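Local coordinates for mandelate racemase / muconate lactonizing enzyme family protein (Agrobacterium tumefaciens, PDB 4DXK) that is of unproven function but, as a member of the mandelate racemase subgroup of the enolase superfamily, probably acts as a lyase or isomerase, at residues Q101-A104 with Q105-G109; S219-Q222 with L223-M227; Q186-M190 with P191-S195. All coordinates share one frame; numbering follows the deposited sequence.

Overall arrangement
Contacts 2 and 3 both mark the start of a helix in the barrel domain and touch each other through Trp-221 and Gln-186, their centres 12 Å apart, whereas contact 1 lies on the opposite side of the chain's centre, its centre 40 Å and 47 Å from theirs. Contact 1 is buried and runs from the start of a single helical turn to its Schellman ending; backbone bonds and a glycine pair shape its ends. Contact 2, also buried, relies on an indole and a proline. Contact 3 is only partly buried and adds a serine cap and a bridging water. The second subunit covers contact 1; the third touches contacts 2 and 3.

Contact 1 of 3, residues Q101-A104 with Q105-G109; sequences QPIA and QLLGG
Gln-101 and Gln-105 run side by side and point the same way across the start of the one-turn helix 103-106, with their amide planes almost perpendicular, 89° apart. The meeting is of an oxygen with a chain: Gln-101 OE1 rests 3.3 Å from Gln-105 CG. Gln-105 has CG trans to the backbone N (chi1 179°); a bend at chi2 then turns the amide away from Gln-101 toward the second subunit, where NE2 donates to the carbonyl O of Leu-59.

Apolar contacts flank this pair. The CB of Gln-101 lies 3.9 Å from Leu-106 CD2, and further along the helix the Ile-103 branch CG2 meets Leu-107 CD1 at 4.0 Å.

Backbone hydrogen bonds define the turn. Pro-102, the N-cap, accepts from Leu-106 N at 3.3 Å through its O, which also takes a weak, bent bond from Gln-105 N. Ile-103 O accepts from Leu-107 N at 3.0 Å. At the other end a Schellman motif closes the helix: Gly-109 N reaches back to Ala-104 O at 3.1 Å, in the carbonyl plane on a lone pair, and Gly-108 N bonds to Gln-105 O at 3.0 Å. Gly-108 takes a positive phi of 132°, where a side chain would press on the preceding carbonyl.

The turn is wedged between helices. Leu-106 packs on Trp-92 and Phe-95 of helix 79-99, Ile-103 reaches Leu-298 of helix 297-310, and His-331 of helix 323-335 accepts from Ala-104 N.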
ATOM      1  N   GLN A 101     -37.064  32.331  -1.403  1.00  9.39           N
ATOM      2  CA  GLN A 101     -36.296  31.655  -0.359  1.00  9.98           C
ATOM      3  C   GLN A 101     -34.857  32.132  -0.337  1.00  8.88           C
ATOM      4  O   GLN A 101     -34.250  32.340  -1.390  1.00  9.53           O
ATOM      5  CB  GLN A 101     -36.296  30.141  -0.585  1.00 11.92           C
ATOM      6  CG  GLN A 101     -37.663  29.500  -0.398  1.00 13.31           C
ATOM      7  CD  GLN A 101     -38.159  29.583   1.034  1.00 13.08           C
ATOM      8  OE1 GLN A 101     -37.382  29.678   1.977  1.00 14.66           O
ATOM      9  NE2 GLN A 101     -39.482  29.568   1.201  1.00 17.45           N
ATOM     10  N   PRO A 102     -34.288  32.297   0.860  1.00  8.27           N
ATOM     11  CA  PRO A 102     -32.839  32.530   0.917  1.00  8.46           C
ATOM     12  C   PRO A 102     -32.051  31.354   0.352  1.00  8.12           C
ATOM     13  O   PRO A 102     -32.506  30.206   0.433  1.00  8.54           O
ATOM     14  CB  PRO A 102     -32.564  32.639   2.424  1.00  9.39           C
ATOM     15  CG  PRO A 102     -33.911  32.971   3.042  1.00 11.10           C
ATOM     16  CD  PRO A 102     -34.892  32.204   2.198  1.00 10.04           C
ATOM     17  N   ILE A 103     -30.877  31.626  -0.198  1.00  7.86           N
ATOM     18  CA  ILE A 103     -30.026  30.542  -0.688  1.00  8.39           C
ATOM     19  C   ILE A 103     -29.783  29.447   0.362  1.00  8.46           C
ATOM     20  O   ILE A 103     -29.837  28.262   0.034  1.00  8.60           O
ATOM     21  CB  ILE A 103     -28.708  31.073  -1.296  1.00  7.71           C
ATOM     22  CG1 ILE A 103     -28.997  31.763  -2.635  1.00  8.94           C
ATOM     23  CG2 ILE A 103     -27.682  29.957  -1.482  1.00  8.27           C
ATOM     24  CD1 ILE A 103     -27.850  32.600  -3.158  1.00  9.03           C
ATOM     25  N   ALA A 104     -29.554  29.824   1.619  1.00  7.62           N
ATOM     26  CA  ALA A 104     -29.289  28.815   2.642  1.00  7.93           C
ATOM     27  C   ALA A 104     -30.434  27.810   2.736  1.00  7.99           C
ATOM     28  O   ALA A 104     -30.215  26.629   2.976  1.00  8.97           O
ATOM     29  CB  ALA A 104     -29.036  29.460   3.991  1.00  9.55           C
ATOM     30  N   GLN A 105     -31.663  28.277   2.548  1.00  8.45           N
ATOM     31  CA  GLN A 105     -32.803  27.372   2.555  1.00  8.10           C
ATOM     32  C   GLN A 105     -32.749  26.408   1.374  1.00  8.82           C
ATOM     33  O   GLN A 105     -32.945  25.201   1.531  1.00  9.21           O
ATOM     34  CB  GLN A 105     -34.127  28.136   2.545  1.00  9.61           C
ATOM     35  CG  GLN A 105     -35.325  27.190   2.535  1.00 10.11           C
ATOM     36  CD  GLN A 105     -35.340  26.284   3.755  1.00  9.06           C
ATOM     37  OE1 GLN A 105     -35.343  26.765   4.880  1.00 10.99           O
ATOM     38  NE2 GLN A 105     -35.331  24.979   3.535  1.00  9.96           N
ATOM     39  N   LEU A 106     -32.472  26.931   0.188  1.00  8.61           N
ATOM     40  CA  LEU A 106     -32.437  26.108  -1.007  1.00  8.09           C
ATOM     41  C   LEU A 106     -31.319  25.077  -0.956  1.00  9.23           C
ATOM     42  O   LEU A 106     -31.415  24.048  -1.612  1.00 11.06           O
ATOM     43  CB  LEU A 106     -32.328  26.982  -2.260  1.00  9.68           C
ATOM     44  CG  LEU A 106     -33.527  27.898  -2.511  1.00  9.66           C
ATOM     45  CD1 LEU A 106     -33.298  28.664  -3.797  1.00 12.80           C
ATOM     46  CD2 LEU A 106     -34.832  27.105  -2.564  1.00 13.72           C
ATOM     47  N   LEU A 107     -30.263  25.343  -0.190  1.00  7.91           N
ATOM     48  CA  LEU A 107     -29.191  24.368  -0.011  1.00  8.85           C
ATOM     49  C   LEU A 107     -29.583  23.182   0.878  1.00  8.84           C
ATOM     50  O   LEU A 107     -28.880  22.166   0.887  1.00  9.69           O
ATOM     51  CB  LEU A 107     -27.930  25.039   0.544  1.00  9.56           C
ATOM     52  CG  LEU A 107     -27.279  26.080  -0.361  1.00  8.24           C
ATOM     53  CD1 LEU A 107     -26.182  26.809   0.392  1.00  9.18           C
ATOM     54  CD2 LEU A 107     -26.746  25.456  -1.637  1.00 10.24           C
ATOM     55  N   GLY A 108     -30.679  23.302   1.622  1.00  8.95           N
ATOM     56  CA  GLY A 108     -31.100  22.275   2.566  1.00  9.37           C
ATOM     57  C   GLY A 108     -31.475  22.792   3.943  1.00  8.92           C
ATOM     58  O   GLY A 108     -31.744  22.003   4.864  1.00 10.82           O
ATOM     59  N   GLY A 109     -31.519  24.110   4.103  1.00  9.36           N
ATOM     60  CA  GLY A 109     -32.021  24.701   5.326  1.00  9.32           C
ATOM     61  C   GLY A 109     -30.983  25.422   6.160  1.00  8.76           C
ATOM     62  O   GLY A 109     -29.780  25.196   6.000  1.00  9.12           O
TER

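Contact 2 of 3, residues S219-Q222 with L223-M227; sequences SMWQ and LLPAM
Trp-221 and Pro-225 meet at the start of helix 223-232, the indole coming at the pyrrolidine ring obliquely. The benzo part of the indole makes the approach: CE3 is 3.7 Å from Pro-225 CB, and CZ3 lies 4.0 Å from that same carbon. This follows from the tryptophan torsions. CG lies beside the backbone N (chi1 -65°), and chi2 at 96° turns the indole plane roughly perpendicular to the plane of CA, CB and CG, with the six-membered half on the proline side. The stem of the side chain is used as well, for Trp-221 CB touches Ala-226 CB at 4.0 Å.

Gln-222, the N-cap residue, behaves differently. Its chain folds back at chi2 (-62°) and leads the amide away from the helix, to the side where it packs on Gln-186 and on His-312 of the third subunit. What it gives the helix is backbone: Gln-222 O accepts from Ala-226 N at 3.1 Å. Pro-225 CG comes within 3.5 Å of that carbonyl oxygen, so the ring lies beside the bond. Having no N-H, the proline suits the first turn, where amides lack a partner one turn back. Leu-223 turns its side chain the other way, onto Arg-255 of helix 253-259.

Residues 221 and 226, just before the N-cap and in the first turn after it, hold the places of a hydrophobic staple. The arrangement belongs to a beta/alpha unit of the barrel: strand 212-216 ends in Glu-216, a sodium ligand, and the loop holding Trp-221 leads into the helix, with the indole about 12 Å from a bound sodium ion.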
ATOM      1  N   SER A 219       0.784  29.368  -0.224  1.00  8.90           N
ATOM      2  CA  SER A 219       1.441  28.411  -1.126  1.00  8.93           C
ATOM      3  C   SER A 219       2.836  28.835  -1.567  1.00 10.23           C
ATOM      4  O   SER A 219       3.281  28.466  -2.653  1.00 11.45           O
ATOM      5  CB  SER A 219       0.575  28.111  -2.355  1.00 10.63           C
ATOM      6  OG  SER A 219      -0.544  27.335  -1.953  1.00 13.25           O
ATOM      7  N   MET A 220       3.532  29.580  -0.715  0.55  9.32           N
ATOM      8  CA  MET A 220       4.795  30.188  -1.126  0.55 10.06           C
ATOM      9  C   MET A 220       6.052  29.359  -0.859  0.55  9.86           C
ATOM     10  O   MET A 220       7.137  29.741  -1.289  0.55 14.62           O
ATOM     11  CB  MET A 220       4.935  31.575  -0.503  0.55 11.25           C
ATOM     12  CG  MET A 220       3.764  32.489  -0.840  0.55 14.00           C
ATOM     13  SD  MET A 220       3.924  34.153  -0.180  0.55 17.94           S
ATOM     14  CE  MET A 220       5.373  34.708  -1.064  0.55 16.94           C
ATOM     15  N   TRP A 221       5.914  28.223  -0.181  1.00  8.83           N
ATOM     16  CA  TRP A 221       7.073  27.430   0.234  1.00  8.97           C
ATOM     17  C   TRP A 221       7.189  26.094  -0.476  1.00  8.21           C
ATOM     18  O   TRP A 221       6.181  25.457  -0.796  1.00  8.82           O
ATOM     19  CB  TRP A 221       7.008  27.182   1.745  1.00  9.46           C
ATOM     20  CG  TRP A 221       7.140  28.444   2.514  1.00  8.77           C
ATOM     21  CD1 TRP A 221       6.135  29.213   3.019  1.00  8.99           C
ATOM     22  CD2 TRP A 221       8.357  29.116   2.824  1.00  9.15           C
ATOM     23  NE1 TRP A 221       6.657  30.327   3.650  1.00 10.07           N
ATOM     24  CE2 TRP A 221       8.024  30.289   3.530  1.00  9.77           C
ATOM     25  CE3 TRP A 221       9.703  28.850   2.557  1.00 11.03           C
ATOM     26  CZ2 TRP A 221       8.992  31.178   3.994  1.00 10.35           C
ATOM     27  CZ3 TRP A 221      10.656  29.733   3.012  1.00 10.32           C
ATOM     28  CH2 TRP A 221      10.297  30.886   3.718  1.00 10.91           C
ATOM     29  N   GLN A 222       8.431  25.666  -0.705  1.00  8.53           N
ATOM     30  CA  GLN A 222       8.719  24.292  -1.083  1.00  8.73           C
ATOM     31  C   GLN A 222       8.584  23.373   0.138  1.00  8.18           C
ATOM     32  O   GLN A 222       8.426  23.847   1.265  1.00  8.69           O
ATOM     33  CB  GLN A 222      10.104  24.185  -1.730  1.00  8.67           C
ATOM     34  CG  GLN A 222      10.240  25.038  -2.987  1.00  8.86           C
ATOM     35  CD  GLN A 222       9.267  24.613  -4.057  1.00  9.10           C
ATOM     36  OE1 GLN A 222       9.273  23.461  -4.488  1.00 10.87           O
ATOM     37  NE2 GLN A 222       8.407  25.529  -4.480  1.00 11.41           N
ATOM     38  N   LEU A 223       8.642  22.063  -0.077  1.00  7.76           N
ATOM     39  CA  LEU A 223       8.284  21.106   0.974  1.00  8.36           C
ATOM     40  C   LEU A 223       9.190  21.144   2.192  1.00  8.45           C
ATOM     41  O   LEU A 223       8.704  21.140   3.328  1.00  9.21           O
ATOM     42  CB  LEU A 223       8.223  19.685   0.419  1.00  9.51           C
ATOM     43  CG  LEU A 223       7.888  18.611   1.457  1.00  8.71           C
ATOM     44  CD1 LEU A 223       6.486  18.792   2.013  1.00 10.07           C
ATOM     45  CD2 LEU A 223       8.043  17.222   0.854  1.00 12.93           C
ATOM     46  N   LEU A 224      10.496  21.154   1.967  1.00  8.66           N
ATOM     47  CA  LEU A 224      11.415  21.089   3.103  1.00  8.65           C
ATOM     48  C   LEU A 224      11.335  22.302   4.047  1.00  9.11           C
ATOM     49  O   LEU A 224      11.173  22.130   5.249  1.00 10.25           O
ATOM     50  CB  LEU A 224      12.851  20.791   2.664  1.00  9.58           C
ATOM     51  CG  LEU A 224      13.031  19.495   1.868  1.00  9.17           C
ATOM     52  CD1 LEU A 224      14.507  19.305   1.565  1.00 10.92           C
ATOM     53  CD2 LEU A 224      12.475  18.283   2.605  1.00 11.52           C
ATOM     54  N   PRO A 225      11.426  23.538   3.515  1.00  8.63           N
ATOM     55  CA  PRO A 225      11.274  24.655   4.453  1.00  8.63           C
ATOM     56  C   PRO A 225       9.852  24.731   5.035  1.00  9.18           C
ATOM     57  O   PRO A 225       9.694  25.177   6.176  1.00  9.55           O
ATOM     58  CB  PRO A 225      11.603  25.887   3.600  1.00  9.93           C
ATOM     59  CG  PRO A 225      11.364  25.449   2.185  1.00 10.16           C
ATOM     60  CD  PRO A 225      11.801  24.007   2.169  1.00  9.55           C
ATOM     61  N   ALA A 226       8.834  24.297   4.294  1.00  8.96           N
ATOM     62  CA  ALA A 226       7.489  24.236   4.868  1.00  8.07           C
ATOM     63  C   ALA A 226       7.460  23.341   6.113  1.00  9.20           C
ATOM     64  O   ALA A 226       6.874  23.711   7.141  1.00  9.18           O
ATOM     65  CB  ALA A 226       6.489  23.754   3.828  1.00  8.79           C
ATOM     66  N   MET A 227       8.093  22.172   6.032  0.51  9.85           N
ATOM     67  CA  MET A 227       8.122  21.267   7.183  0.51  9.34           C
ATOM     68  C   MET A 227       8.956  21.841   8.330  0.51 10.56           C
ATOM     69  O   MET A 227       8.602  21.684   9.497  0.51 11.87           O
ATOM     70  CB  MET A 227       8.611  19.866   6.784  0.51 13.23           C
ATOM     71  CG  MET A 227       7.626  19.093   5.917  0.51  7.42           C
ATOM     72  SD  MET A 227       8.043  17.356   5.662  0.51  9.98           S
ATOM     73  CE  MET A 227       9.578  17.491   4.726  0.51 12.90           C
TER

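Contact 3 of 3, residues Q186-M190 with P191-S195; sequences QYISM and PDLKS
Ser-189 turns its OG between the backbone N and the carbonyl carbon (chi1 73°), and this rotation carries the hydroxyl over the first turn of helix 190-207, where it accepts from Asp-192 N at 3.0 Å. Asp-192 in turn has CG on the side of its own backbone N (chi1 -75°), which brings the carboxylate back to the serine. The result is a serine N-cap in a water-bridged variant of the capping box: the return link from Ser-189 N runs through a water, 2.9 Å from that nitrogen, which donates to Asp-192 OD2 at 2.7 Å. The same OD2 forms a salt bridge with Lys-182, so water and lysine share it; a negative charge here would probably also suit the positive end of the helix dipole.

A hydrophobic staple completes the cap. Ile-188 sends CD1 against Leu-193 CB at 4.0 Å, and both side chains pack on Gln-228 of helix 223-232. Ordinary helical bonds then begin, from Leu-193 N to Ser-189 O and from Lys-194 N to Met-190 O, both at 2.9 Å. Before the cap, Tyr-187 OH is hydrogen-bonded to Asp-212 of the third subunit. Pro-191, in the first turn, has no N-H and so needs no acceptor, and its CD sits 3.6 Å from Ser-189 OG.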
ATOM      1  N   GLN A 186      12.467  28.533  -1.225  1.00 10.44           N
ATOM      2  CA  GLN A 186      13.368  27.382  -1.198  1.00 10.46           C
ATOM      3  C   GLN A 186      14.037  27.193   0.156  1.00 10.62           C
ATOM      4  O   GLN A 186      14.496  26.094   0.482  1.00 11.05           O
ATOM      5  CB  GLN A 186      14.446  27.486  -2.281  1.00 13.26           C
ATOM      6  CG  GLN A 186      13.928  27.297  -3.715  1.00 13.43           C
ATOM      7  CD  GLN A 186      13.559  25.834  -4.096  1.00 12.54           C
ATOM      8  OE1 GLN A 186      13.955  24.856  -3.434  1.00 14.37           O
ATOM      9  NE2 GLN A 186      12.804  25.695  -5.180  1.00 14.05           N
ATOM     10  N   TYR A 187      14.097  28.267   0.944  1.00 10.60           N
ATOM     11  CA  TYR A 187      14.976  28.320   2.110  1.00 11.53           C
ATOM     12  C   TYR A 187      14.526  29.397   3.088  1.00 11.34           C
ATOM     13  O   TYR A 187      14.064  30.461   2.678  1.00 11.99           O
ATOM     14  CB  TYR A 187      16.414  28.624   1.653  1.00 11.45           C
ATOM     15  CG  TYR A 187      17.379  28.923   2.782  1.00 10.65           C
ATOM     16  CD1 TYR A 187      17.886  27.905   3.580  1.00 11.71           C
ATOM     17  CD2 TYR A 187      17.784  30.223   3.041  1.00 13.02           C
ATOM     18  CE1 TYR A 187      18.754  28.173   4.620  1.00 12.02           C
ATOM     19  CE2 TYR A 187      18.653  30.506   4.077  1.00 13.31           C
ATOM     20  CZ  TYR A 187      19.142  29.479   4.863  1.00 11.60           C
ATOM     21  OH  TYR A 187      20.014  29.764   5.887  1.00 13.11           O
ATOM     22  N   ILE A 188      14.666  29.123   4.383  1.00 11.63           N
ATOM     23  CA  ILE A 188      14.506  30.158   5.397  1.00 11.24           C
ATOM     24  C   ILE A 188      15.642  30.027   6.402  1.00 12.33           C
ATOM     25  O   ILE A 188      15.912  28.941   6.917  1.00 12.74           O
ATOM     26  CB  ILE A 188      13.103  30.119   6.076  1.00 11.14           C
ATOM     27  CG1 ILE A 188      12.897  31.346   6.963  1.00 11.94           C
ATOM     28  CG2 ILE A 188      12.885  28.830   6.858  1.00 13.57           C
ATOM     29  CD1 ILE A 188      11.473  31.485   7.471  1.00 12.40           C
ATOM     30  N   SER A 189      16.343  31.129   6.641  1.00 12.50           N
ATOM     31  CA  SER A 189      17.418  31.115   7.618  1.00 12.84           C
ATOM     32  C   SER A 189      16.792  31.026   8.993  1.00 13.00           C
ATOM     33  O   SER A 189      15.657  31.461   9.195  1.00 13.95           O
ATOM     34  CB  SER A 189      18.261  32.386   7.523  1.00 14.26           C
ATOM     35  OG  SER A 189      17.560  33.505   8.045  1.00 15.09           O
ATOM     36  N   MET A 190      17.521  30.459   9.947  0.63 13.67           N
ATOM     37  CA  MET A 190      17.007  30.375  11.305  0.63 14.17           C
ATOM     38  C   MET A 190      16.739  31.748  11.936  0.63 13.94           C
ATOM     39  O   MET A 190      15.734  31.909  12.627  0.63 13.73           O
ATOM     40  CB  MET A 190      17.881  29.481  12.187  0.63 14.24           C
ATOM     41  CG  MET A 190      17.738  28.005  11.804  0.63 15.93           C
ATOM     42  SD  MET A 190      18.577  26.848  12.901  0.63 23.94           S
ATOM     43  CE  MET A 190      20.287  27.177  12.478  0.63 14.99           C
ATOM     44  N   PRO A 191      17.609  32.748  11.688  1.00 14.10           N
ATOM     45  CA  PRO A 191      17.245  34.077  12.206  1.00 15.50           C
ATOM     46  C   PRO A 191      15.952  34.628  11.588  1.00 14.58           C
ATOM     47  O   PRO A 191      15.162  35.235  12.312  1.00 16.85           O
ATOM     48  CB  PRO A 191      18.442  34.947  11.811  1.00 17.55           C
ATOM     49  CG  PRO A 191      19.590  33.996  11.777  1.00 15.88           C
ATOM     50  CD  PRO A 191      19.005  32.728  11.204  1.00 16.49           C
ATOM     51  N   ASP A 192      15.722  34.417  10.295  1.00 14.10           N
ATOM     52  CA  ASP A 192      14.478  34.890   9.689  1.00 16.81           C
ATOM     53  C   ASP A 192      13.265  34.112  10.198  1.00 15.87           C
ATOM     54  O   ASP A 192      12.168  34.667  10.339  1.00 16.13           O
ATOM     55  CB  ASP A 192      14.553  34.818   8.167  1.00 15.07           C
ATOM     56  CG  ASP A 192      15.416  35.912   7.572  1.00 17.73           C
ATOM     57  OD1 ASP A 192      15.777  36.862   8.301  1.00 20.38           O
ATOM     58  OD2 ASP A 192      15.726  35.821   6.369  1.00 16.96           O
ATOM     59  N   LEU A 193      13.454  32.823  10.464  1.00 14.20           N
ATOM     60  CA  LEU A 193      12.402  32.012  11.063  1.00 13.83           C
ATOM     61  C   LEU A 193      12.069  32.548  12.463  1.00 15.35           C
ATOM     62  O   LEU A 193      10.898  32.762  12.794  1.00 15.35           O
ATOM     63  CB  LEU A 193      12.831  30.541  11.090  1.00 13.38           C
ATOM     64  CG  LEU A 193      11.966  29.524  11.834  1.00 19.02           C
ATOM     65  CD1 LEU A 193      10.509  29.654  11.451  1.00 18.27           C
ATOM     66  CD2 LEU A 193      12.457  28.111  11.539  1.00 25.56           C
ATOM     67  N   LYS A 194      13.094  32.800  13.272  1.00 15.07           N
ATOM     68  CA  LYS A 194      12.884  33.355  14.611  1.00 16.48           C
ATOM     69  C   LYS A 194      12.129  34.688  14.572  1.00 16.00           C
ATOM     70  O   LYS A 194      11.236  34.926  15.383  1.00 17.12           O
ATOM     71  CB  LYS A 194      14.222  33.502  15.337  1.00 18.38           C
ATOM     72  CG  LYS A 194      14.119  33.981  16.772  1.00 21.57           C
ATOM     73  CD  LYS A 194      15.412  33.718  17.530  1.00 32.43           C
ATOM     74  CE  LYS A 194      16.596  34.424  16.889  1.00 38.14           C
ATOM     75  NZ  LYS A 194      16.905  35.717  17.567  1.00 46.96           N
ATOM     76  N   SER A 195      12.479  35.548  13.622  0.60 15.87           N
ATOM     77  CA  SER A 195      11.792  36.827  13.484  0.60 16.90           C
ATOM     78  C   SER A 195      10.321  36.643  13.133  0.60 16.01           C
ATOM     79  O   SER A 195       9.460  37.348  13.663  0.60 17.55           O
ATOM     80  CB  SER A 195      12.476  37.689  12.428  0.60 17.46           C
ATOM     81  OG  SER A 195      13.794  38.007  12.829  0.60 18.28           O
TER
HETATM   82  O   HOH W   1      15.908  33.475   5.013  1.00 15.59           O